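Local structure of alpha-L-arabinofuranosidase B (Aspergillus kawachii, 6SXT) at residues T136-G141 against G272-G277; Y164-T169 against M268-A273. The protein hydrolyses terminal non-reducing alpha-L-arabinofuranoside linkages in arabinoxylan, L-arabinan and arabinogalactan, as a family 54 glycoside hydrolase. One frame throughout, in Å; residues are numbered along the deposited sequence.

Overall arrangement
Both contacts lie in the catalytic domain and end on the same piece of chain, Gly272 and Ala273, where strand 273-276 begins. The centres of contact 1 and contact 2 are about 4 Å apart. In contact 1 the loop 136-141 meets this strand start; in contact 2 the edge strand 166-167 pairs with it. Asn166 ND2 lies 2.8 Å from Ala139 O, and Gly141 N lies 2.7 Å from Lys270 O, both probable hydrogen bonds. Contact 2 is the one that reaches the active site: the side chain of Glu168 comes within about 3 Å of the nucleophile Glu205 and about 4 Å of the bound cyclopentyl inhibitor. In contact 1, the side chain of Ile274 is about 10 Å from Gly280, a substrate-binding residue.

Contact 1: residues T136-G141 against G272-G277; sequences TGTATG and GAIILG
Thr138 reaches across to Gly272 and Ile274. Its side chain makes the hydrogen bond and the contact with Ile274; the whole contact buries 169 Å². Its CB points at the strand segment and lies 3.4 Å from Gly272 O. From there the two branches part. OG1 stands between the backbone N and the carbonyl carbon (chi1 44°), and it donates a hydrogen bond of 2.7 Å to Gly272 O. The hydroxyl lies in the carbonyl plane, on a lone pair, with a C=O...OG1 angle of 117°. The other branch, CG2, is anti to the carbonyl carbon. It also rests near Gly272 O, and it meets Ile274 CD1 at 4.0 Å. The two side chains cross obliquely there. OG1 thus makes the polar contact and CG2 the apolar one.

Gly272 is packed on its other atoms too. Its CA lies 3.6 Å from Ala139 O, and Thr140 CG2 comes to 3.9 Å from Gly272 N. Gly272 has no side chain, and Thr138 OG1 closes in on its CA at 3.3 Å.

The loop 136-141 follows strand 130-132, which pairs with strand 273-276, and leads into strand 145-152. Thr138 and Ile274 both pack on Met295 of strand 288-296, and strand 15-20 is touched by Thr138 through Val16 and by Ile274 through Ala17 and His19.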
ATOM      1  N   THR A 136      -9.386  21.206   7.510  1.00 20.70           N
ATOM      2  CA  THR A 136      -9.402  22.682   7.512  1.00 23.71           C
ATOM      3  C   THR A 136      -8.178  23.207   6.797  1.00 24.68           C
ATOM      4  O   THR A 136      -7.096  22.590   6.784  1.00 22.82           O
ATOM      5  CB  THR A 136      -9.662  23.166   8.936  1.00 32.20           C
ATOM      6  OG1 THR A 136      -8.553  22.710   9.665  1.00 31.40           O
ATOM      7  CG2 THR A 136     -10.902  22.576   9.567  1.00 35.89           C
ATOM      8  N   GLY A 137      -8.379  24.338   6.133  1.00 21.31           N
ATOM      9  CA  GLY A 137      -7.308  24.981   5.380  1.00 20.22           C
ATOM     10  C   GLY A 137      -7.166  24.505   3.949  1.00 20.39           C
ATOM     11  O   GLY A 137      -6.419  25.137   3.203  1.00 21.24           O
ATOM     12  N   THR A 138      -7.755  23.382   3.588  1.00 20.08           N
ATOM     13  CA  THR A 138      -7.668  22.827   2.227  1.00 19.51           C
ATOM     14  C   THR A 138      -8.475  23.725   1.305  1.00 19.79           C
ATOM     15  O   THR A 138      -9.496  24.363   1.725  1.00 19.74           O
ATOM     16  CB  THR A 138      -8.165  21.387   2.176  1.00 20.11           C
ATOM     17  OG1 THR A 138      -9.367  21.370   2.950  1.00 19.72           O
ATOM     18  CG2 THR A 138      -7.160  20.402   2.740  1.00 20.04           C
ATOM     19  N   ALA A 139      -8.065  23.732   0.045  1.00 19.68           N
ATOM     20  CA  ALA A 139      -8.769  24.536  -0.978  1.00 19.88           C
ATOM     21  C   ALA A 139     -10.183  23.999  -1.208  1.00 19.29           C
ATOM     22  O   ALA A 139     -10.439  22.764  -1.277  1.00 19.01           O
ATOM     23  CB  ALA A 139      -7.947  24.554  -2.244  1.00 20.54           C
ATOM     24  N   THR A 140     -11.117  24.940  -1.409  1.00 19.33           N
ATOM     25  CA  THR A 140     -12.499  24.600  -1.779  1.00 18.96           C
ATOM     26  C   THR A 140     -12.902  25.418  -3.003  1.00 19.18           C
ATOM     27  O   THR A 140     -12.178  26.379  -3.357  1.00 20.98           O
ATOM     28  CB  THR A 140     -13.474  24.785  -0.603  1.00 21.74           C
ATOM     29  OG1 THR A 140     -13.438  26.165  -0.259  1.00 22.63           O
ATOM     30  CG2 THR A 140     -13.124  23.875   0.561  1.00 21.94           C
ATOM     31  N   GLY A 141     -13.973  24.994  -3.657  1.00 21.20           N
ATOM     32  CA  GLY A 141     -14.453  25.712  -4.843  1.00 21.26           C
ATOM     33  C   GLY A 141     -13.363  25.757  -5.904  1.00 20.33           C
ATOM     34  O   GLY A 141     -12.829  24.677  -6.233  1.00 20.19           O
ATOM     35  N   GLY A 272     -12.695  20.060  -0.139  1.00 18.45           N
ATOM     36  CA  GLY A 272     -11.674  20.186   0.905  1.00 17.99           C
ATOM     37  C   GLY A 272     -11.434  18.938   1.748  1.00 18.54           C
ATOM     38  O   GLY A 272     -10.552  18.989   2.581  1.00 18.92           O
ATOM     39  N   ALA A 273     -12.108  17.828   1.525  1.00 17.52           N
ATOM     40  CA  ALA A 273     -11.813  16.580   2.248  1.00 16.50           C
ATOM     41  C   ALA A 273     -10.484  16.033   1.700  1.00 16.38           C
ATOM     42  O   ALA A 273     -10.126  16.392   0.563  1.00 16.94           O
ATOM     43  CB  ALA A 273     -12.917  15.572   2.071  1.00 18.62           C
ATOM     44  N   ILE A 274      -9.870  15.124   2.442  1.00 15.92           N
ATOM     45  CA  ILE A 274      -8.645  14.468   1.975  1.00 15.75           C
ATOM     46  C   ILE A 274      -8.870  12.971   1.936  1.00 16.14           C
ATOM     47  O   ILE A 274      -9.340  12.396   2.940  1.00 16.22           O
ATOM     48  CB  ILE A 274      -7.474  14.824   2.897  1.00 14.24           C
ATOM     49  CG1 ILE A 274      -7.393  16.315   3.137  1.00 15.65           C
ATOM     50  CG2 ILE A 274      -6.174  14.254   2.324  1.00 14.44           C
ATOM     51  CD1 ILE A 274      -6.293  16.709   4.124  1.00 17.29           C
ATOM     52  N   ILE A 275      -8.453  12.349   0.829  1.00 15.73           N
ATOM     53  CA  ILE A 275      -8.541  10.875   0.680  1.00 16.15           C
ATOM     54  C   ILE A 275      -7.154  10.310   0.414  1.00 16.21           C
ATOM     55  O   ILE A 275      -6.300  11.040  -0.160  1.00 15.78           O
ATOM     56  CB  ILE A 275      -9.495  10.442  -0.436  1.00 17.00           C
ATOM     57  CG1 ILE A 275      -9.150  11.118  -1.754  1.00 18.63           C
ATOM     58  CG2 ILE A 275     -10.943  10.640  -0.000  1.00 19.10           C
ATOM     59  CD1 ILE A 275     -10.014  10.737  -2.949  1.00 21.12           C
ATOM     60  N   LEU A 276      -6.943   9.080   0.793  1.00 15.20           N
ATOM     61  CA  LEU A 276      -5.714   8.343   0.444  1.00 14.82           C
ATOM     62  C   LEU A 276      -6.090   6.895   0.138  1.00 14.69           C
ATOM     63  O   LEU A 276      -6.624   6.206   1.034  1.00 15.05           O
ATOM     64  CB  LEU A 276      -4.705   8.414   1.579  1.00 14.16           C
ATOM     65  CG  LEU A 276      -3.485   7.523   1.348  1.00 15.50           C
ATOM     66  CD1 LEU A 276      -2.721   7.885   0.105  1.00 15.67           C
ATOM     67  CD2 LEU A 276      -2.576   7.575   2.551  1.00 17.14           C
ATOM     68  N   GLY A 277      -5.856   6.468  -1.101  1.00 15.10           N
ATOM     69  CA  GLY A 277      -5.944   5.045  -1.482  1.00 15.58           C
ATOM     70  C   GLY A 277      -7.262   4.654  -2.126  1.00 16.88           C
ATOM     71  O   GLY A 277      -7.382   3.514  -2.518  1.00 16.96           O
TER

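Contact 2: residues Y164-T169 against M268-A273; sequences YGNAET and MSKEGA. With EDO (1,2-ethanediol), chain N.
An antiparallel bridge at the edge of a four-stranded sheet, beside the active site, joins Ala167 to Ala273. They form a hydrogen-bonded pair: Ala167 N to Ala273 O at 2.8 Å and Ala273 N to Ala167 O at 3.1 Å. Before the bridge, Asn166 CG is anti to the backbone N (chi1 -159°), which brings it close to Gly272. OD1 accepts from Gly272 N at 2.9 Å, with the donor tilted 18° from the carbonyl plane. ND2 donates to Ala139 O and to Glu145. A water donates to the same OD1 and accepts from Glu271 N, so it links the two segments. Lys270 crosses Asn166 at about a right angle, its CB and CD against the amide.

Past Ala167, Thr169 N donates to OE1 of Glu271, whose chain is extended beyond CG, at 3.0 Å. This oxygen is met on its anti side, 23° out of the carboxylate plane. OE2 is held by His178 and Thr174. The carboxylate planes of Glu168 and Glu271 are nearly perpendicular, their OE2 atoms 5.6 Å from each other.

Strand 166-167 is one of the two edge strands of this sheet, next to 273-276. The chain bends at Gly165, and the preceding strand 163-164 belongs to another sheet, beside strand 180-185.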
ATOM      1  N   TYR A 164      -4.717  10.335  -3.969  1.00 15.30           N
ATOM      2  CA  TYR A 164      -4.318  11.159  -2.815  1.00 14.52           C
ATOM      3  C   TYR A 164      -4.676  12.589  -3.158  1.00 14.79           C
ATOM      4  O   TYR A 164      -4.189  13.138  -4.175  1.00 15.22           O
ATOM      5  CB  TYR A 164      -2.820  11.067  -2.506  1.00 13.85           C
ATOM      6  CG  TYR A 164      -2.372  11.988  -1.405  1.00 13.41           C
ATOM      7  CD1 TYR A 164      -2.830  11.815  -0.109  1.00 14.31           C
ATOM      8  CD2 TYR A 164      -1.539  13.080  -1.631  1.00 14.21           C
ATOM      9  CE1 TYR A 164      -2.445  12.647   0.926  1.00 14.11           C
ATOM     10  CE2 TYR A 164      -1.119  13.914  -0.610  1.00 15.36           C
ATOM     11  CZ  TYR A 164      -1.571  13.710   0.688  1.00 15.01           C
ATOM     12  OH  TYR A 164      -1.165  14.570   1.674  1.00 15.18           O
ATOM     13  N   GLY A 165      -5.529  13.211  -2.336  1.00 14.17           N
ATOM     14  CA  GLY A 165      -5.829  14.630  -2.493  1.00 15.35           C
ATOM     15  C   GLY A 165      -7.245  15.015  -2.132  1.00 15.78           C
ATOM     16  O   GLY A 165      -7.835  14.450  -1.221  1.00 15.78           O
ATOM     17  N   ASN A 166      -7.771  16.015  -2.836  1.00 16.60           N
ATOM     18  CA  ASN A 166      -8.967  16.783  -2.432  1.00 15.87           C
ATOM     19  C   ASN A 166     -10.222  16.040  -2.892  1.00 17.04           C
ATOM     20  O   ASN A 166     -10.293  15.630  -4.077  1.00 16.63           O
ATOM     21  CB  ASN A 166      -8.896  18.169  -3.065  1.00 16.78           C
ATOM     22  CG  ASN A 166      -9.732  19.237  -2.387  1.00 16.70           C
ATOM     23  OD1 ASN A 166     -10.916  18.988  -2.115  1.00 16.98           O
ATOM     24  ND2 ASN A 166      -9.139  20.376  -2.077  1.00 17.44           N
ATOM     25  N   ALA A 167     -11.183  15.856  -1.989  1.00 16.41           N
ATOM     26  CA  ALA A 167     -12.382  15.086  -2.306  1.00 16.66           C
ATOM     27  C   ALA A 167     -13.622  15.605  -1.578  1.00 17.59           C
ATOM     28  O   ALA A 167     -13.558  16.628  -0.936  1.00 18.78           O
ATOM     29  CB  ALA A 167     -12.144  13.638  -2.081  1.00 19.88           C
ATOM     30  N   GLU A 168     -14.689  14.824  -1.704  1.00 19.05           N
ATOM     31  CA  GLU A 168     -16.017  15.212  -1.206  1.00 19.95           C
ATOM     32  C   GLU A 168     -16.128  14.933   0.286  1.00 19.71           C
ATOM     33  O   GLU A 168     -15.691  13.872   0.760  1.00 22.22           O
ATOM     34  CB  GLU A 168     -17.068  14.399  -1.923  1.00 20.16           C
ATOM     35  CG  GLU A 168     -17.158  14.710  -3.391  1.00 20.80           C
ATOM     36  CD  GLU A 168     -16.443  13.722  -4.283  1.00 26.72           C
ATOM     37  OE1 GLU A 168     -15.494  13.075  -3.784  1.00 22.69           O
ATOM     38  OE2 GLU A 168     -16.890  13.573  -5.462  1.00 27.64           O
ATOM     39  N   THR A 169     -16.759  15.831   1.041  1.00 19.50           N
ATOM     40  CA  THR A 169     -16.904  15.636   2.490  1.00 19.78           C
ATOM     41  C   THR A 169     -17.942  14.579   2.826  1.00 21.29           C
ATOM     42  O   THR A 169     -17.921  14.106   3.952  1.00 21.23           O
ATOM     43  CB  THR A 169     -17.234  16.942   3.203  1.00 23.08           C
ATOM     44  OG1 THR A 169     -18.406  17.493   2.593  1.00 23.70           O
ATOM     45  CG2 THR A 169     -16.120  17.943   3.107  1.00 24.17           C
ATOM     46  N   MET A 268     -14.028  24.747 -10.836  1.00 22.63           N
ATOM     47  CA  MET A 268     -14.114  23.537  -9.990  1.00 21.09           C
ATOM     48  C   MET A 268     -15.001  23.819  -8.775  1.00 19.95           C
ATOM     49  O   MET A 268     -15.199  25.034  -8.450  1.00 20.92           O
ATOM     50  CB  MET A 268     -12.701  23.115  -9.505  1.00 21.90           C
ATOM     51  CG  MET A 268     -11.790  22.675 -10.646  1.00 21.27           C
ATOM     52  SD  MET A 268     -12.135  21.154 -11.403  1.00 21.72           S
ATOM     53  CE  MET A 268     -11.583  20.030 -10.090  1.00 22.11           C
ATOM     54  N   SER A 269     -15.411  22.736  -8.118  1.00 20.14           N
ATOM     55  CA  SER A 269     -16.286  22.718  -6.921  1.00 21.40           C
ATOM     56  C   SER A 269     -15.627  21.891  -5.802  1.00 20.13           C
ATOM     57  O   SER A 269     -16.249  20.958  -5.304  1.00 20.36           O
ATOM     58  CB  SER A 269     -17.612  22.149  -7.286  1.00 21.56           C
ATOM     59  OG  SER A 269     -18.186  22.962  -8.287  1.00 23.54           O
ATOM     60  N   LYS A 270     -14.367  22.183  -5.490  1.00 21.13           N
ATOM     61  CA  LYS A 270     -13.677  21.298  -4.519  1.00 18.48           C
ATOM     62  C   LYS A 270     -14.316  21.447  -3.141  1.00 19.25           C
ATOM     63  O   LYS A 270     -14.781  22.584  -2.790  1.00 19.60           O
ATOM     64  CB  LYS A 270     -12.207  21.642  -4.483  1.00 18.46           C
ATOM     65  CG  LYS A 270     -11.556  21.397  -5.838  1.00 19.79           C
ATOM     66  CD  LYS A 270     -10.090  21.602  -5.774  1.00 22.75           C
ATOM     67  CE  LYS A 270      -9.680  22.949  -5.325  1.00 23.10           C
ATOM     68  NZ  LYS A 270     -10.000  23.946  -6.400  1.00 28.11           N
ATOM     69  N   GLU A 271     -14.300  20.366  -2.372  1.00 18.25           N
ATOM     70  CA  GLU A 271     -14.986  20.343  -1.059  1.00 18.50           C
ATOM     71  C   GLU A 271     -13.990  20.353   0.106  1.00 19.04           C
ATOM     72  O   GLU A 271     -14.432  20.577   1.240  1.00 20.01           O
ATOM     73  CB  GLU A 271     -15.922  19.154  -1.034  1.00 19.38           C
ATOM     74  CG  GLU A 271     -16.962  19.211  -2.161  1.00 21.61           C
ATOM     75  CD  GLU A 271     -18.121  18.254  -1.997  1.00 21.22           C
ATOM     76  OE1 GLU A 271     -18.189  17.554  -0.969  1.00 21.77           O
ATOM     77  OE2 GLU A 271     -18.921  18.130  -2.973  1.00 22.81           O
ATOM     78  N   GLY A 272     -12.695  20.060  -0.139  1.00 18.45           N
ATOM     79  CA  GLY A 272     -11.674  20.186   0.905  1.00 17.99           C
ATOM     80  C   GLY A 272     -11.434  18.938   1.748  1.00 18.54           C
ATOM     81  O   GLY A 272     -10.552  18.989   2.581  1.00 18.92           O
ATOM     82  N   ALA A 273     -12.108  17.828   1.525  1.00 17.52           N
ATOM     83  CA  ALA A 273     -11.813  16.580   2.248  1.00 16.50           C
ATOM     84  C   ALA A 273     -10.484  16.033   1.700  1.00 16.38           C
ATOM     85  O   ALA A 273     -10.126  16.392   0.563  1.00 16.94           O
ATOM     86  CB  ALA A 273     -12.917  15.572   2.071  1.00 18.62           C
TER
HETATM   87  C1  EDO N 514     -18.805  21.741   0.854  1.00 51.55           C
HETATM   88  O1  EDO N 514     -19.119  20.412   1.157  1.00 47.45           O
HETATM   89  C2  EDO N 514     -17.456  22.143   1.342  1.00 52.07           C
HETATM   90  O2  EDO N 514     -17.154  23.513   1.025  1.00 60.16           O
HETATM   91  O   HOH W   1     -12.991  18.240  -3.703  1.00 18.82           O